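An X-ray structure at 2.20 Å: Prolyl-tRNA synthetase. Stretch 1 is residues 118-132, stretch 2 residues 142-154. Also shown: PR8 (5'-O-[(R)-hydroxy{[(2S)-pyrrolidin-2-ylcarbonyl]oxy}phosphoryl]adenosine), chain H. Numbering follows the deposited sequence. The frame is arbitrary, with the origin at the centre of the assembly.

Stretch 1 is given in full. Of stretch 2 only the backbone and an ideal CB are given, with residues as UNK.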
# COMPACT_ATOMS: atom_id res chain seq x y z
N ALA B 118 -9.13 19.20 -9.47
CA ALA B 118 -10.13 18.22 -9.10
C ALA B 118 -9.48 17.09 -8.32
O ALA B 118 -8.38 16.65 -8.66
CB ALA B 118 -10.84 17.68 -10.33
N LEU B 119 -10.14 16.62 -7.27
CA LEU B 119 -9.74 15.37 -6.65
C LEU B 119 -10.17 14.27 -7.62
O LEU B 119 -11.31 14.26 -8.08
CB LEU B 119 -10.43 15.18 -5.30
CG LEU B 119 -10.21 16.27 -4.24
CD1 LEU B 119 -10.84 15.81 -2.93
CD2 LEU B 119 -8.73 16.59 -4.05
N ARG B 120 -9.25 13.36 -7.95
CA ARG B 120 -9.51 12.32 -8.95
C ARG B 120 -10.78 11.49 -8.66
O ARG B 120 -10.90 10.89 -7.61
CB ARG B 120 -8.30 11.38 -9.07
CG ARG B 120 -7.86 10.73 -7.78
CD ARG B 120 -6.64 9.86 -8.01
NE ARG B 120 -6.09 9.49 -6.72
CZ ARG B 120 -4.80 9.30 -6.45
NH1 ARG B 120 -3.86 9.43 -7.39
NH2 ARG B 120 -4.45 9.00 -5.22
N PRO B 121 -11.74 11.50 -9.59
CA PRO B 121 -12.85 10.54 -9.51
C PRO B 121 -12.49 9.20 -10.14
O PRO B 121 -13.13 8.18 -9.88
CB PRO B 121 -13.95 11.22 -10.32
CG PRO B 121 -13.22 12.02 -11.34
CD PRO B 121 -11.99 12.54 -10.62
N THR B 122 -11.47 9.24 -10.99
CA THR B 122 -10.92 8.10 -11.69
C THR B 122 -9.81 8.79 -12.49
O THR B 122 -9.87 10.01 -12.70
CB THR B 122 -11.95 7.39 -12.61
OG1 THR B 122 -11.31 6.32 -13.31
CG2 THR B 122 -12.57 8.38 -13.60
N SER B 123 -8.78 8.06 -12.88
CA SER B 123 -7.55 8.74 -13.28
C SER B 123 -7.20 8.78 -14.77
O SER B 123 -6.12 9.23 -15.13
CB SER B 123 -6.37 8.18 -12.47
OG SER B 123 -6.69 8.17 -11.09
N GLU B 124 -8.12 8.37 -15.65
CA GLU B 124 -7.86 8.38 -17.10
C GLU B 124 -7.22 9.67 -17.59
O GLU B 124 -6.18 9.63 -18.24
CB GLU B 124 -9.13 8.11 -17.91
CG GLU B 124 -9.55 6.64 -17.94
CD GLU B 124 -10.27 6.18 -16.68
OE1 GLU B 124 -10.58 7.02 -15.81
OE2 GLU B 124 -10.51 4.97 -16.56
N THR B 125 -7.82 10.82 -17.27
CA THR B 125 -7.40 12.08 -17.87
C THR B 125 -5.97 12.46 -17.47
O THR B 125 -5.20 12.97 -18.28
CB THR B 125 -8.38 13.24 -17.54
OG1 THR B 125 -8.50 13.39 -16.12
CG2 THR B 125 -9.76 12.97 -18.13
N ALA B 126 -5.62 12.15 -16.22
CA ALA B 126 -4.28 12.41 -15.69
C ALA B 126 -3.26 11.43 -16.25
O ALA B 126 -2.19 11.83 -16.69
CB ALA B 126 -4.31 12.35 -14.16
N ILE B 127 -3.61 10.14 -16.25
CA ILE B 127 -2.68 9.12 -16.71
C ILE B 127 -2.41 9.20 -18.21
O ILE B 127 -1.26 9.07 -18.63
CB ILE B 127 -3.17 7.70 -16.33
CG1 ILE B 127 -3.03 7.50 -14.82
CG2 ILE B 127 -2.34 6.63 -17.07
CD1 ILE B 127 -3.83 6.36 -14.27
N TYR B 128 -3.44 9.44 -19.02
CA TYR B 128 -3.26 9.48 -20.47
C TYR B 128 -2.55 10.77 -20.94
O TYR B 128 -1.85 10.75 -21.94
CB TYR B 128 -4.58 9.23 -21.21
CG TYR B 128 -5.31 7.97 -20.74
CD1 TYR B 128 -4.61 6.92 -20.13
CD2 TYR B 128 -6.69 7.83 -20.90
CE1 TYR B 128 -5.28 5.78 -19.68
CE2 TYR B 128 -7.35 6.70 -20.46
CZ TYR B 128 -6.64 5.67 -19.85
OH TYR B 128 -7.28 4.54 -19.40
N SER B 129 -2.69 11.86 -20.18
CA SER B 129 -1.86 13.04 -20.40
C SER B 129 -0.38 12.70 -20.23
O SER B 129 0.46 13.22 -20.96
CB SER B 129 -2.24 14.18 -19.44
OG SER B 129 -3.59 14.59 -19.64
N MET B 130 -0.06 11.82 -19.28
CA MET B 130 1.33 11.36 -19.12
C MET B 130 1.72 10.29 -20.15
O MET B 130 2.85 10.29 -20.62
CB MET B 130 1.60 10.88 -17.70
CG MET B 130 1.41 11.98 -16.64
SD MET B 130 2.41 13.48 -16.89
CE MET B 130 4.06 12.78 -16.77
N PHE B 131 0.81 9.38 -20.51
CA PHE B 131 1.08 8.41 -21.60
C PHE B 131 1.52 9.12 -22.89
O PHE B 131 2.36 8.62 -23.64
CB PHE B 131 -0.15 7.55 -21.89
CG PHE B 131 -0.37 6.41 -20.91
CD1 PHE B 131 0.29 6.36 -19.68
CD2 PHE B 131 -1.28 5.40 -21.22
CE1 PHE B 131 0.06 5.30 -18.79
CE2 PHE B 131 -1.52 4.35 -20.33
CZ PHE B 131 -0.83 4.30 -19.11
N SER B 132 0.93 10.29 -23.13
CA SER B 132 1.28 11.12 -24.29
C SER B 132 2.76 11.46 -24.34
O SER B 132 3.34 11.58 -25.42
CB SER B 132 0.47 12.43 -24.26
OG SER B 132 0.55 13.11 -25.50
N UNK B 142 4.15 -2.67 -25.08
CA UNK B 142 3.05 -2.21 -24.24
C UNK B 142 3.51 -1.44 -23.01
O UNK B 142 4.62 -1.64 -22.52
CB UNK B 142 2.20 -3.41 -23.80
N UNK B 143 2.66 -0.55 -22.54
CA UNK B 143 2.92 0.24 -21.35
C UNK B 143 1.76 -0.08 -20.42
O UNK B 143 0.61 0.25 -20.72
CB UNK B 143 3.04 1.74 -21.65
N UNK B 144 2.06 -0.80 -19.34
CA UNK B 144 1.05 -1.36 -18.45
C UNK B 144 1.33 -0.94 -17.02
O UNK B 144 2.36 -1.31 -16.45
CB UNK B 144 1.01 -2.89 -18.56
N UNK B 145 0.42 -0.17 -16.43
CA UNK B 145 0.59 0.28 -15.06
C UNK B 145 -0.67 0.08 -14.23
O UNK B 145 -1.72 -0.25 -14.75
CB UNK B 145 1.00 1.75 -15.04
N UNK B 146 -0.54 0.25 -12.92
CA UNK B 146 -1.69 0.24 -12.03
C UNK B 146 -1.32 0.96 -10.75
O UNK B 146 -0.14 1.09 -10.44
CB UNK B 146 -2.16 -1.19 -11.74
N UNK B 147 -2.33 1.42 -10.02
CA UNK B 147 -2.11 2.07 -8.74
C UNK B 147 -3.23 1.73 -7.76
O UNK B 147 -4.38 1.56 -8.15
CB UNK B 147 -2.00 3.59 -8.92
N UNK B 148 -2.86 1.62 -6.50
CA UNK B 148 -3.78 1.39 -5.41
C UNK B 148 -3.84 2.72 -4.70
O UNK B 148 -2.81 3.25 -4.29
CB UNK B 148 -3.35 0.25 -4.49
N UNK B 149 -5.04 3.26 -4.57
CA UNK B 149 -5.20 4.61 -4.03
C UNK B 149 -6.67 4.83 -3.72
O UNK B 149 -7.48 3.90 -3.83
CB UNK B 149 -4.68 5.67 -5.01
N UNK B 150 -7.03 6.05 -3.35
CA UNK B 150 -8.42 6.41 -3.19
C UNK B 150 -8.82 7.37 -4.30
O UNK B 150 -7.98 8.14 -4.81
CB UNK B 150 -8.67 7.03 -1.81
N UNK B 151 -10.09 7.27 -4.71
CA UNK B 151 -10.71 8.22 -5.64
C UNK B 151 -11.87 8.88 -4.90
O UNK B 151 -12.24 8.45 -3.80
CB UNK B 151 -11.18 7.53 -6.92
N UNK B 152 -12.46 9.91 -5.52
CA UNK B 152 -13.45 10.76 -4.85
C UNK B 152 -14.69 11.00 -5.73
O UNK B 152 -14.56 11.43 -6.87
CB UNK B 152 -12.81 12.10 -4.47
N UNK B 153 -15.87 10.73 -5.18
CA UNK B 153 -17.14 10.90 -5.90
C UNK B 153 -18.13 11.67 -5.04
O UNK B 153 -18.70 11.12 -4.10
CB UNK B 153 -17.73 9.54 -6.30
N UNK B 154 -18.36 12.93 -5.38
CA UNK B 154 -19.22 13.82 -4.59
C UNK B 154 -20.70 13.45 -4.60
O UNK B 154 -21.35 13.55 -3.56
CB UNK B 154 -19.07 15.25 -5.10
C PR8 H . -13.55 2.53 -13.86
N PR8 H . -11.53 3.74 -14.38
O PR8 H . -13.75 3.45 -13.06
P PR8 H . -15.63 1.43 -13.07
N1 PR8 H . -18.14 2.99 -3.81
C2 PR8 H . -17.40 1.89 -3.81
N3 PR8 H . -16.95 1.34 -4.94
C4 PR8 H . -17.22 1.87 -6.13
C5 PR8 H . -18.00 3.03 -6.17
C6 PR8 H . -18.46 3.59 -4.98
N6 PR8 H . -19.20 4.69 -5.00
N7 PR8 H . -18.13 3.37 -7.44
C8 PR8 H . -17.47 2.47 -8.18
N9 PR8 H . -16.92 1.55 -7.39
CA PR8 H . -12.28 2.52 -14.71
CB PR8 H . -11.42 1.34 -14.28
CD PR8 H . -10.15 3.35 -14.09
CG PR8 H . -10.31 1.98 -13.42
C1' PR8 H . -16.10 0.39 -7.87
O10 PR8 H . -14.40 1.49 -14.10
O1P PR8 H . -16.64 2.49 -13.29
C2' PR8 H . -16.95 -0.65 -8.65
O2' PR8 H . -16.54 -1.98 -8.29
O2P PR8 H . -16.28 -0.02 -13.29
C3' PR8 H . -16.53 -0.41 -10.08
O3' PR8 H . -16.75 -1.59 -10.86
C4' PR8 H . -15.05 -0.20 -9.82
O4' PR8 H . -15.08 0.83 -8.82
C5' PR8 H . -14.38 0.24 -11.11
O5' PR8 H . -14.99 1.42 -11.59

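Position 142 precedes the strand, and nothing of stretch 1 lies near its CB. The residue is Pro142, and the peptide bond before it is cis.

At position 143 the CB points toward the helix, 5.3 Å from Phe131 CZ. A branched aliphatic or another apolar side chain of medium size would suit. It is Leu143, with chi1 t. Its CG lies over one face of the Phe131 ring, and its CD2 is 4.5 Å from Phe131 CD1.

Position 144 points away, as alternation along a strand predicts, so stretch 1 sets little limit. The residue is Lys144, extended and without contact here.

Position 145 points toward the helix again. Its CB is 5.1 Å from Phe131 CZ, and Ile127 also faces this way. Valine, isoleucine, leucine or methionine could fill the gap. It is Ile145. Its CG1 packs at the edge of the Phe131 ring, 3.8 Å from Phe131 CZ, and its CD1 reaches 4.3 Å from Ile127 CG2.

Position 146 points away and is free of stretch 1. It is His146.

Position 147 points toward stretch 1, but nothing there is within 5.5 Å of its CB. A long side chain is needed to reach across. The Ser123 hydroxyl and the Arg120 guanidinium lie ahead, so a polar end would suit, as glutamine or glutamate. It is Gln147. Water 2 accepts from Gln147 NE2 (3.1 Å) and from Arg120 NH1 (3.0 Å), and donates to Ser123 OG (2.8 Å). Gln147 NE2 is also 3.3 Å from Ser123 OG, but the angle is too poor for a hydrogen bond.

Position 148 is out of reach of stretch 1. Thr148 occupies it.

At position 149 the ideal CB is 3.3 Å from Arg120 NH2, so there is little room on that side. A small residue such as alanine, serine or cysteine would fit. It is Cys149, whose CB lies over one face of the guanidinium, 3.4 Å from Arg120 NH2.

Position 150 points away, and its backbone does the work: Arg120 NE donates to its O at 3.0 Å. Many side chains would serve. It is Thr150.

The CB of position 151 points sideways, 3.4 Å from Arg120 O and 3.6 Å from Pro121 O. An aliphatic side chain could lie along this turn. It is Ile151, with CD1 3.1 Å from Pro121 O and CG2 4.1 Å from Thr122 N.

At position 152 the backbone N donates to Arg120 O (2.8 Å). The CB is 4.0 Å from Leu119 CB, which favours a large apolar or aromatic residue. It is Phe152. Leu119 CD1 sits over the ring face, 4.0 Å from the Phe152 ring centroid.

Position 153 points sideways. Pro121 O is an acceptor that a long donor could reach, such as lysine or arginine. It is Arg153, whose NE (2.9 Å) and NH2 (3.1 Å) both donate to Pro121 O.

Position 154 is out of reach. It is His154.

Stretch 2 142-154: PLKIHQTCTIFRH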
# COMPACT_ATOMS: atom_id res chain seq x y z
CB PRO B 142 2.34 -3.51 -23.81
CG PRO B 142 3.34 -4.57 -23.97
CD PRO B 142 4.27 -4.14 -25.08
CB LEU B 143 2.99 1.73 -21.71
CG LEU B 143 3.27 2.75 -20.60
CD1 LEU B 143 4.23 2.20 -19.54
CD2 LEU B 143 3.81 4.05 -21.19
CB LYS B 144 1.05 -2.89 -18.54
CG LYS B 144 0.93 -3.45 -19.96
CD LYS B 144 0.61 -4.93 -19.94
CE LYS B 144 0.64 -5.54 -21.33
NZ LYS B 144 0.24 -6.97 -21.34
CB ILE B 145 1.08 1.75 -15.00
CG1 ILE B 145 0.16 2.71 -15.76
CG2 ILE B 145 2.52 1.86 -15.58
CD1 ILE B 145 -1.11 3.08 -15.06
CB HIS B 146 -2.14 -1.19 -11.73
CG HIS B 146 -1.17 -1.96 -10.89
ND1 HIS B 146 -1.28 -2.05 -9.52
CD2 HIS B 146 -0.06 -2.65 -11.23
CE1 HIS B 146 -0.29 -2.78 -9.06
NE2 HIS B 146 0.47 -3.15 -10.07
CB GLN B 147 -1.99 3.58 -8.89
CG GLN B 147 -3.25 4.28 -9.37
CD GLN B 147 -3.03 5.77 -9.52
OE1 GLN B 147 -1.91 6.25 -9.39
NE2 GLN B 147 -4.11 6.51 -9.80
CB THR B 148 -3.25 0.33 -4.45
OG1 THR B 148 -3.22 -0.93 -5.13
CG2 THR B 148 -4.13 0.23 -3.20
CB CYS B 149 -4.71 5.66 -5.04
SG CYS B 149 -5.74 5.79 -6.55
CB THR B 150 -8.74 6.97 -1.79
OG1 THR B 150 -8.27 8.31 -1.65
CG2 THR B 150 -8.11 6.09 -0.72
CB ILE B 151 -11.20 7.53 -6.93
CG1 ILE B 151 -12.05 6.29 -6.62
CG2 ILE B 151 -10.00 7.15 -7.82
CD1 ILE B 151 -12.96 5.86 -7.78
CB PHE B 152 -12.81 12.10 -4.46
CG PHE B 152 -11.64 11.96 -3.51
CD1 PHE B 152 -11.82 12.11 -2.14
CD2 PHE B 152 -10.37 11.69 -3.99
CE1 PHE B 152 -10.75 11.99 -1.27
CE2 PHE B 152 -9.28 11.56 -3.12
CZ PHE B 152 -9.48 11.70 -1.76
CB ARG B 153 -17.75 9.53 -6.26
CG ARG B 153 -16.84 8.58 -7.02
CD ARG B 153 -16.94 8.77 -8.51
NE ARG B 153 -15.99 7.91 -9.22
CZ ARG B 153 -16.27 6.74 -9.80
NH1 ARG B 153 -17.49 6.22 -9.78
NH2 ARG B 153 -15.29 6.08 -10.41
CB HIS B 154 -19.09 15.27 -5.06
CG HIS B 154 -20.20 16.15 -4.59
ND1 HIS B 154 -20.33 16.55 -3.28
CD2 HIS B 154 -21.25 16.68 -5.26
CE1 HIS B 154 -21.41 17.31 -3.16
NE2 HIS B 154 -21.99 17.40 -4.35
O HOH W 1 -13.65 14.36 -7.05
O HOH W 2 -4.40 9.51 -10.30
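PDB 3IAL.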